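Local coordinates for protein echicetin A-chain (Echis carinatus, PDB 1OZ7) that forms one subunit of a snaclec that binds the platelet receptor GPIbalpha, blocking platelet aggregation alone but promoting it when IgMk is also bound, at residues A[102-105]-A[106-109]; A[113-116]-A[117-121]; A[26-29]-A[30-33]; A[80-84]-A[85-89]. All coordinates share one frame; numbering follows the deposited sequence.

Contact 1: residues A[102-105]-A[106-109]; sequences VLEK and QSVF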
loop_
_atom_site.group_PDB
_atom_site.type_symbol
_atom_site.label_atom_id
_atom_site.label_comp_id
_atom_site.label_asym_id
_atom_site.label_seq_id
_atom_site.Cartn_x
_atom_site.Cartn_y
_atom_site.Cartn_z
ATOM N N VAL A 102 -11.037 -2.835 0.738
ATOM C CA VAL A 102 -12.219 -3.561 0.326
ATOM C C VAL A 102 -11.750 -4.663 -0.596
ATOM O O VAL A 102 -10.560 -4.745 -0.898
ATOM C CB VAL A 102 -13.171 -2.619 -0.405
ATOM N N LEU A 103 -12.671 -5.515 -1.035
ATOM C CA LEU A 103 -12.324 -6.598 -1.953
ATOM C C LEU A 103 -12.630 -6.133 -3.365
ATOM O O LEU A 103 -13.646 -5.463 -3.592
ATOM C CB LEU A 103 -13.137 -7.855 -1.643
ATOM C CG LEU A 103 -12.945 -8.420 -0.234
ATOM C CD1 LEU A 103 -13.784 -9.677 -0.066
ATOM C CD2 LEU A 103 -11.471 -8.719 -0.009
ATOM N N GLU A 104 -11.757 -6.492 -4.307
ATOM C CA GLU A 104 -11.937 -6.095 -5.696
ATOM C C GLU A 104 -12.453 -7.210 -6.603
ATOM O O GLU A 104 -11.915 -8.307 -6.632
ATOM C CB GLU A 104 -10.623 -5.555 -6.258
ATOM C CG GLU A 104 -9.659 -6.622 -6.730
ATOM C CD GLU A 104 -8.406 -6.030 -7.329
ATOM O OE1 GLU A 104 -8.525 -5.042 -8.089
ATOM O OE2 GLU A 104 -7.310 -6.557 -7.049
ATOM N N LYS A 105 -13.506 -6.910 -7.349
ATOM C CA LYS A 105 -14.096 -7.870 -8.268
ATOM C C LYS A 105 -13.062 -8.252 -9.326
ATOM O O LYS A 105 -13.088 -9.350 -9.870
ATOM C CB LYS A 105 -15.322 -7.241 -8.937
ATOM C CG LYS A 105 -16.136 -8.173 -9.796
ATOM C CD LYS A 105 -16.846 -7.378 -10.888
ATOM C CE LYS A 105 -18.345 -7.625 -10.903
ATOM N NZ LYS A 105 -19.000 -7.102 -9.677
ATOM N N GLN A 106 -12.143 -7.336 -9.606
ATOM C CA GLN A 106 -11.108 -7.578 -10.602
ATOM C C GLN A 106 -10.371 -8.886 -10.341
ATOM O O GLN A 106 -10.155 -9.684 -11.256
ATOM C CB GLN A 106 -10.105 -6.425 -10.612
ATOM C CG GLN A 106 -9.730 -5.967 -11.999
ATOM C CD GLN A 106 -10.925 -5.432 -12.767
ATOM O OE1 GLN A 106 -11.904 -6.147 -12.995
ATOM N NE2 GLN A 106 -10.852 -4.168 -13.167
ATOM N N SER A 107 -9.976 -9.095 -9.090
ATOM C CA SER A 107 -9.261 -10.301 -8.700
ATOM C C SER A 107 -10.232 -11.232 -7.988
ATOM O O SER A 107 -9.938 -11.751 -6.908
ATOM C CB SER A 107 -8.104 -9.952 -7.759
ATOM O OG SER A 107 -8.595 -9.516 -6.503
ATOM N N VAL A 108 -11.392 -11.428 -8.603
ATOM C CA VAL A 108 -12.436 -12.288 -8.066
ATOM C C VAL A 108 -12.617 -12.148 -6.558
ATOM O O VAL A 108 -12.861 -13.127 -5.844
ATOM C CB VAL A 108 -12.178 -13.773 -8.421
ATOM C CG1 VAL A 108 -10.977 -14.301 -7.662
ATOM C CG2 VAL A 108 -13.432 -14.596 -8.123
ATOM N N PHE A 109 -12.475 -10.917 -6.081
ATOM C CA PHE A 109 -12.662 -10.604 -4.674
ATOM C C PHE A 109 -11.681 -11.264 -3.715
ATOM O O PHE A 109 -11.938 -11.330 -2.519
ATOM C CB PHE A 109 -14.098 -10.964 -4.265
ATOM C CG PHE A 109 -15.153 -10.328 -5.130
ATOM C CD1 PHE A 109 -15.356 -8.952 -5.110
ATOM C CD2 PHE A 109 -15.955 -11.109 -5.962
ATOM C CE1 PHE A 109 -16.345 -8.365 -5.904
ATOM C CE2 PHE A 109 -16.946 -10.525 -6.759
ATOM C CZ PHE A 109 -17.139 -9.151 -6.727
#
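E104 O takes two backbone N-H groups as the chain turns back after strand 100-104: F109 N at 2.7 Å, arriving from above the carbonyl plane, and S107 N in a weak bond at 3.2 Å. A second weak bond joins V108 N to K105 O. The turn swings the F109 ring back over K105, so that the two side chains lie alongside and point the same way. K105 CA makes a CH-pi contact 3.6 Å from the F109 ring centroid, offset toward the rim, and K105 CG continues the packing at F109 CZ (3.4 Å). A trans first torsion (chi1 -173°) runs the K105 chain along the ring before NZ bonds to M62 O. On the strand side L103 packs its CB against F109 CB at 4.2 Å, and F109 also meets V55 and S56 of helix 45-58. S107 OG sits 3.1 Å from E104 CG and hydrogen-bonds T111 OG1. The lysine is thus amphipathic in use: K105 CA and the start of its aliphatic chain pack on one face of the ring, its ammonium end is held by a backbone carbonyl, and the turn itself rests on main-chain bonds, two of them weak.

Contact 2: residues A[113-116]-A[117-121]; sequences VATP and CENTF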
loop_
_atom_site.group_PDB
_atom_site.type_symbol
_atom_site.label_atom_id
_atom_site.label_comp_id
_atom_site.label_asym_id
_atom_site.label_seq_id
_atom_site.Cartn_x
_atom_site.Cartn_y
_atom_site.Cartn_z
ATOM N N VAL A 113 -7.602 -3.862 -1.785
ATOM C CA VAL A 113 -7.177 -2.643 -2.451
ATOM C C VAL A 113 -7.521 -1.446 -1.586
ATOM O O VAL A 113 -8.655 -1.314 -1.132
ATOM C CB VAL A 113 -7.857 -2.488 -3.839
ATOM C CG1 VAL A 113 -7.424 -3.628 -4.759
ATOM C CG2 VAL A 113 -9.361 -2.485 -3.690
ATOM N N ALA A 114 -6.538 -0.579 -1.352
ATOM C CA ALA A 114 -6.756 0.607 -0.532
ATOM C C ALA A 114 -7.781 1.503 -1.214
ATOM O O ALA A 114 -7.609 1.892 -2.371
ATOM C CB ALA A 114 -5.439 1.371 -0.327
ATOM N N THR A 115 -8.837 1.840 -0.481
ATOM C CA THR A 115 -9.904 2.673 -1.015
ATOM C C THR A 115 -10.438 3.719 -0.034
ATOM O O THR A 115 -10.222 3.625 1.172
ATOM C CB THR A 115 -11.072 1.788 -1.487
ATOM O OG1 THR A 115 -12.240 2.592 -1.686
ATOM C CG2 THR A 115 -11.365 0.721 -0.464
ATOM N N PRO A 116 -11.124 4.750 -0.554
ATOM C CA PRO A 116 -11.689 5.809 0.288
ATOM C C PRO A 116 -12.848 5.282 1.116
ATOM O O PRO A 116 -13.823 4.759 0.574
ATOM C CB PRO A 116 -12.147 6.853 -0.728
ATOM C CG PRO A 116 -11.142 6.698 -1.834
ATOM C CD PRO A 116 -11.067 5.186 -1.963
ATOM N N CYS A 117 -12.744 5.430 2.429
ATOM C CA CYS A 117 -13.784 4.954 3.322
ATOM C C CYS A 117 -15.167 5.484 3.013
ATOM O O CYS A 117 -16.155 4.768 3.180
ATOM C CB CYS A 117 -13.454 5.329 4.747
ATOM S SG CYS A 117 -11.879 4.686 5.343
ATOM N N GLU A 118 -15.235 6.743 2.583
ATOM C CA GLU A 118 -16.507 7.389 2.277
ATOM C C GLU A 118 -17.247 6.787 1.097
ATOM O O GLU A 118 -18.411 7.098 0.879
ATOM C CB GLU A 118 -16.303 8.891 2.028
ATOM C CG GLU A 118 -15.351 9.231 0.883
ATOM C CD GLU A 118 -13.980 9.660 1.374
ATOM O OE1 GLU A 118 -13.368 8.914 2.170
ATOM O OE2 GLU A 118 -13.515 10.746 0.961
ATOM N N ASN A 119 -16.585 5.932 0.327
ATOM C CA ASN A 119 -17.246 5.320 -0.819
ATOM C C ASN A 119 -18.320 4.338 -0.383
ATOM O O ASN A 119 -18.172 3.646 0.622
ATOM C CB ASN A 119 -16.238 4.598 -1.714
ATOM C CG ASN A 119 -15.324 5.555 -2.445
ATOM O OD1 ASN A 119 -15.772 6.560 -2.992
ATOM N ND2 ASN A 119 -14.033 5.241 -2.469
ATOM N N THR A 120 -19.401 4.286 -1.152
ATOM C CA THR A 120 -20.507 3.389 -0.867
ATOM C C THR A 120 -20.342 2.089 -1.653
ATOM O O THR A 120 -20.357 2.087 -2.882
ATOM C CB THR A 120 -21.855 4.030 -1.252
ATOM O OG1 THR A 120 -21.834 4.384 -2.641
ATOM C CG2 THR A 120 -22.116 5.278 -0.421
ATOM N N PHE A 121 -20.174 0.983 -0.934
ATOM C CA PHE A 121 -20.014 -0.321 -1.567
ATOM C C PHE A 121 -20.729 -1.391 -0.753
ATOM O O PHE A 121 -20.916 -1.244 0.460
ATOM C CB PHE A 121 -18.531 -0.692 -1.678
ATOM C CG PHE A 121 -17.761 0.125 -2.689
ATOM C CD1 PHE A 121 -18.143 0.148 -4.026
ATOM C CD2 PHE A 121 -16.636 0.845 -2.306
ATOM C CE1 PHE A 121 -17.416 0.876 -4.962
ATOM C CE2 PHE A 121 -15.899 1.579 -3.244
ATOM C CZ PHE A 121 -16.290 1.594 -4.571
#
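A type I beta turn from P116 to N119 takes the chain out of strand 112-115 and on toward strand 121-127. It is closed by N119 N bonding P116 O at 3.0 Å, nearly straight at 162°, although the donor stands well above the plane of the carbonyl. The N119 side chain adds a second link farther back: ND2 gives a hydrogen to T115 OG1 (3.3 Å), which lies close to the plane of the amide. The threonine hydroxyl is placed for this by a first torsion of 165°, which sets OG1 opposite the backbone N. Between the two linked residues lies the pyrrolidine of P116, and N119 ND2 is pressed close against it, 3.0 Å from P116 CD and equally near P116 CB. In this C-type lectin-like domain the turn joins the three-stranded sheet to the four-stranded one, and C117 within it is disulfide-bonded to C100 at the start of the neighbouring strand 100-104. W66 of strand 64-71 adds a tie through its NE1, which bonds N119 O. Farther on, F121 turns its ring edge to the same threonine hydroxyl, with CE2 4.1 Å from T115 OG1; the two side chains run antiparallel past one another. The E118 chain is kinked at chi2, which brings OE1 to 3.8 Å from P116 CB.

Contact 3: residues A[26-29]-A[30-33]; sequences AEKF and CNKQ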
loop_
_atom_site.group_PDB
_atom_site.type_symbol
_atom_site.label_atom_id
_atom_site.label_comp_id
_atom_site.label_asym_id
_atom_site.label_seq_id
_atom_site.Cartn_x
_atom_site.Cartn_y
_atom_site.Cartn_z
ATOM N N ALA A 26 -21.532 0.650 7.263
ATOM C CA ALA A 26 -21.663 -0.781 7.048
ATOM C C ALA A 26 -21.186 -1.499 8.308
ATOM O O ALA A 26 -21.814 -2.456 8.769
ATOM C CB ALA A 26 -20.833 -1.210 5.839
ATOM N N GLU A 27 -20.073 -1.021 8.858
ATOM C CA GLU A 27 -19.501 -1.597 10.068
ATOM C C GLU A 27 -20.550 -1.502 11.161
ATOM O O GLU A 27 -20.853 -2.488 11.837
ATOM C CB GLU A 27 -18.232 -0.828 10.462
ATOM C CG GLU A 27 -17.651 -1.144 11.849
ATOM C CD GLU A 27 -17.243 -2.605 12.043
ATOM O OE1 GLU A 27 -16.652 -3.205 11.115
ATOM O OE2 GLU A 27 -17.498 -3.149 13.140
ATOM N N LYS A 28 -21.124 -0.313 11.308
ATOM C CA LYS A 28 -22.148 -0.080 12.321
ATOM C C LYS A 28 -23.322 -1.025 12.099
ATOM O O LYS A 28 -23.835 -1.641 13.033
ATOM C CB LYS A 28 -22.619 1.378 12.264
ATOM C CG LYS A 28 -23.635 1.743 13.333
ATOM C CD LYS A 28 -23.094 1.456 14.728
ATOM C CE LYS A 28 -24.144 1.716 15.797
ATOM N NZ LYS A 28 -23.720 1.223 17.143
ATOM N N PHE A 29 -23.737 -1.140 10.847
ATOM C CA PHE A 29 -24.840 -2.007 10.479
ATOM C C PHE A 29 -24.601 -3.449 10.936
ATOM O O PHE A 29 -25.489 -4.078 11.510
ATOM C CB PHE A 29 -25.030 -1.930 8.964
ATOM C CG PHE A 29 -26.042 -2.894 8.417
ATOM C CD1 PHE A 29 -25.720 -4.234 8.229
ATOM C CD2 PHE A 29 -27.315 -2.460 8.067
ATOM C CE1 PHE A 29 -26.643 -5.117 7.703
ATOM C CE2 PHE A 29 -28.247 -3.349 7.539
ATOM C CZ PHE A 29 -27.902 -4.678 7.359
ATOM N N CYS A 30 -23.397 -3.964 10.697
ATOM C CA CYS A 30 -23.055 -5.335 11.068
ATOM C C CYS A 30 -23.058 -5.575 12.565
ATOM O O CYS A 30 -23.286 -6.696 13.018
ATOM C CB CYS A 30 -21.673 -5.716 10.540
ATOM S SG CYS A 30 -21.488 -5.867 8.739
ATOM N N ASN A 31 -22.782 -4.534 13.339
ATOM C CA ASN A 31 -22.744 -4.686 14.783
ATOM C C ASN A 31 -24.145 -4.668 15.377
ATOM O O ASN A 31 -24.319 -4.880 16.577
ATOM C CB ASN A 31 -21.911 -3.576 15.414
ATOM C CG ASN A 31 -22.592 -2.236 15.346
ATOM O OD1 ASN A 31 -23.749 -2.090 15.735
ATOM N ND2 ASN A 31 -21.872 -1.238 14.856
ATOM N N LYS A 32 -25.143 -4.416 14.535
ATOM C CA LYS A 32 -26.530 -4.373 14.998
ATOM C C LYS A 32 -27.276 -5.674 14.723
ATOM O O LYS A 32 -28.314 -5.931 15.326
ATOM C CB LYS A 32 -27.284 -3.223 14.323
ATOM C CG LYS A 32 -26.731 -1.835 14.604
ATOM C CD LYS A 32 -27.474 -0.787 13.789
ATOM C CE LYS A 32 -26.853 0.595 13.955
ATOM N NZ LYS A 32 -27.504 1.612 13.071
ATOM N N GLN A 33 -26.744 -6.493 13.821
ATOM C CA GLN A 33 -27.382 -7.757 13.455
ATOM C C GLN A 33 -27.220 -8.862 14.493
ATOM O O GLN A 33 -28.028 -9.788 14.550
ATOM C CB GLN A 33 -26.829 -8.249 12.116
ATOM C CG GLN A 33 -26.669 -7.151 11.080
ATOM C CD GLN A 33 -27.901 -6.293 10.967
ATOM O OE1 GLN A 33 -28.987 -6.786 10.671
ATOM N NE2 GLN A 33 -27.745 -5.001 11.217
#
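This is an intrahelical contact in the last turns of helix 23-33, where A26, F29 and C30 face strand 121-127 while K28 and K32 are exposed. The backbone carries regular i to i+4 bonds, C30 N to A26 O at 2.9 Å and N31 N to E27 O at 3.2 Å. K32 N bonds F29 O, three residues back. The same oxygen also accepts Q33 NE2, in a straight bond modelled very short at 2.5 Å. That amide lies flat over the F29 ring, planes 8° apart, with NE2 3.6 Å above the ring and over its centre; the length of the bond is doubtful, but the amide appears to serve both the carbonyl and the ring of F29. A bend at chi2 (-48°) folds the glutamine back to reach both. The ring also meets F17 and F123 edge-to-face. The K28 and K32 chains run nearly perpendicular, touching through their CE atoms at 3.5 Å, while their ammonium groups stay 5.6 Å apart (NZ to NZ). On the buried side C30 SG lies 3.4 Å from A26 O and forms the disulfide to C125, and the carboxylate of E27 bonds H38 and L39 N. A helix tied in this way by a disulfide to the C-terminal strand is a hallmark of the C-type lectin fold.

Contact 4: residues A[80-84]-A[85-89]; sequences SRWSD and GSFFR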
loop_
_atom_site.group_PDB
_atom_site.type_symbol
_atom_site.label_atom_id
_atom_site.label_comp_id
_atom_site.label_asym_id
_atom_site.label_seq_id
_atom_site.Cartn_x
_atom_site.Cartn_y
_atom_site.Cartn_z
ATOM N N SER A 80 7.740 5.460 7.842
ATOM C CA SER A 80 8.507 4.613 6.932
ATOM C C SER A 80 9.949 5.104 6.847
ATOM O O SER A 80 10.250 6.242 7.214
ATOM C CB SER A 80 7.870 4.636 5.547
ATOM O OG SER A 80 6.622 5.308 5.599
ATOM N N ARG A 81 10.837 4.248 6.357
ATOM C CA ARG A 81 12.241 4.613 6.248
ATOM C C ARG A 81 12.803 4.427 4.845
ATOM O O ARG A 81 12.502 3.449 4.163
ATOM C CB ARG A 81 13.091 3.779 7.223
ATOM C CG ARG A 81 12.824 4.015 8.708
ATOM C CD ARG A 81 13.691 3.091 9.578
ATOM N NE ARG A 81 14.973 3.681 9.973
ATOM C CZ ARG A 81 16.077 2.974 10.229
ATOM N NH1 ARG A 81 16.062 1.650 10.124
ATOM N NH2 ARG A 81 17.199 3.585 10.603
ATOM N N TRP A 82 13.616 5.381 4.411
ATOM C CA TRP A 82 14.263 5.256 3.119
ATOM C C TRP A 82 15.302 4.181 3.390
ATOM O O TRP A 82 15.505 3.801 4.544
ATOM C CB TRP A 82 14.999 6.530 2.739
ATOM C CG TRP A 82 14.145 7.720 2.517
ATOM C CD1 TRP A 82 13.746 8.640 3.447
ATOM C CD2 TRP A 82 13.669 8.191 1.256
ATOM N NE1 TRP A 82 13.066 9.663 2.834
ATOM C CE2 TRP A 82 13.004 9.412 1.489
ATOM C CE3 TRP A 82 13.745 7.698 -0.054
ATOM C CZ2 TRP A 82 12.418 10.152 0.455
ATOM C CZ3 TRP A 82 13.164 8.434 -1.075
ATOM C CH2 TRP A 82 12.510 9.648 -0.816
ATOM N N SER A 83 15.970 3.701 2.348
ATOM C CA SER A 83 16.991 2.681 2.532
ATOM C C SER A 83 18.108 3.230 3.423
ATOM O O SER A 83 19.286 2.942 3.211
ATOM C CB SER A 83 17.547 2.251 1.173
ATOM O OG SER A 83 16.536 1.623 0.398
ATOM N N ASP A 84 17.708 4.021 4.421
ATOM C CA ASP A 84 18.616 4.659 5.369
ATOM C C ASP A 84 17.883 5.622 6.334
ATOM O O ASP A 84 17.634 5.285 7.496
ATOM C CB ASP A 84 19.694 5.415 4.595
ATOM C CG ASP A 84 19.118 6.232 3.452
ATOM O OD1 ASP A 84 18.587 5.621 2.506
ATOM O OD2 ASP A 84 19.187 7.479 3.491
ATOM N N GLY A 85 17.527 6.812 5.844
ATOM C CA GLY A 85 16.858 7.802 6.680
ATOM C C GLY A 85 15.348 7.707 6.858
ATOM O O GLY A 85 14.709 6.756 6.415
ATOM N N SER A 86 14.776 8.715 7.511
ATOM C CA SER A 86 13.345 8.758 7.774
ATOM C C SER A 86 12.525 9.456 6.695
ATOM O O SER A 86 12.964 10.433 6.071
ATOM C CB SER A 86 13.082 9.416 9.129
ATOM O OG SER A 86 13.526 8.584 10.192
ATOM N N PHE A 87 11.313 8.946 6.497
ATOM C CA PHE A 87 10.406 9.463 5.486
ATOM C C PHE A 87 9.540 10.626 5.951
ATOM O O PHE A 87 8.385 10.429 6.325
ATOM C CB PHE A 87 9.520 8.323 4.982
ATOM C CG PHE A 87 8.561 8.733 3.904
ATOM C CD1 PHE A 87 8.999 9.465 2.806
ATOM C CD2 PHE A 87 7.222 8.370 3.977
ATOM C CE1 PHE A 87 8.115 9.828 1.798
ATOM C CE2 PHE A 87 6.331 8.727 2.975
ATOM C CZ PHE A 87 6.776 9.457 1.884
ATOM N N PHE A 88 10.101 11.834 5.918
ATOM C CA PHE A 88 9.378 13.039 6.321
ATOM C C PHE A 88 9.010 13.854 5.106
ATOM O O PHE A 88 7.836 13.961 4.752
ATOM C CB PHE A 88 10.226 13.897 7.250
ATOM C CG PHE A 88 10.662 13.182 8.477
ATOM C CD1 PHE A 88 9.748 12.429 9.214
ATOM C CD2 PHE A 88 11.981 13.250 8.904
ATOM C CE1 PHE A 88 10.141 11.751 10.359
ATOM C CE2 PHE A 88 12.385 12.578 10.046
ATOM C CZ PHE A 88 11.461 11.825 10.777
ATOM N N ARG A 89 10.010 14.456 4.478
ATOM C CA ARG A 89 9.734 15.225 3.284
ATOM C C ARG A 89 9.168 14.217 2.294
ATOM O O ARG A 89 9.827 13.234 1.941
ATOM C CB ARG A 89 11.011 15.847 2.731
ATOM C CG ARG A 89 10.768 17.135 1.966
ATOM C CD ARG A 89 10.305 16.917 0.534
ATOM N NE ARG A 89 10.087 18.200 -0.137
ATOM C CZ ARG A 89 10.046 18.361 -1.456
ATOM N NH1 ARG A 89 10.212 17.322 -2.260
ATOM N NH2 ARG A 89 9.839 19.563 -1.976
#
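The rings of W82 and F87 meet in an offset edge-to-face pair, the edge of F87 turned toward the indole face, with planes at 79° and centroids 5.9 Å apart (five-membered ring of W82 to ring of F87). They belong to the long loop between strands 64-71 and 100-104, which in snaclecs reaches out to the partner subunit. Here the loop doubles back in a small hairpin-like turn with a single beta bridge between R81 and S86. Two backbone bonds flank that bridge, W82 N to G85 O at 2.7 Å and F87 N to S80 O at 3.0 Å. F87 is the centre of an inverse gamma turn, and its CG lies anti to the backbone N (chi1 -179°), which places the ring beside S80 and W82. The indole edge faces the returning backbone, with W82 CD1 3.3 Å from S86 O in the plane of the ring. Both rings also meet aromatic side chains of the other subunit, at steep angles to them, so the intrachain pair forms part of the interface between subunits. At the other ortho carbon of the F87 ring the serine hydroxyl approaches obliquely, S80 OG lying 3.5 Å from F87 CD2.

In the fold
From the N terminus, contact 3 comes first, within helix 23-33, which its disulfide ties to strand 121-127. Contact 4 follows in the long excursion between strands 64-71 and 100-104, its centre about 39 Å from that of contact 3 and facing the partner subunit. Contact 1 then turns the chain after strand 100-104, and contact 2 turns it again after strand 112-115. All four run in series, none nested or crossing. Contacts 1 and 2 touch through their neighbouring strands, V102 O with V113 N, and lie on the middle and edge strands of the three-stranded sheet; contact 2 leads on into the four-stranded sheet, against which contact 3 packs.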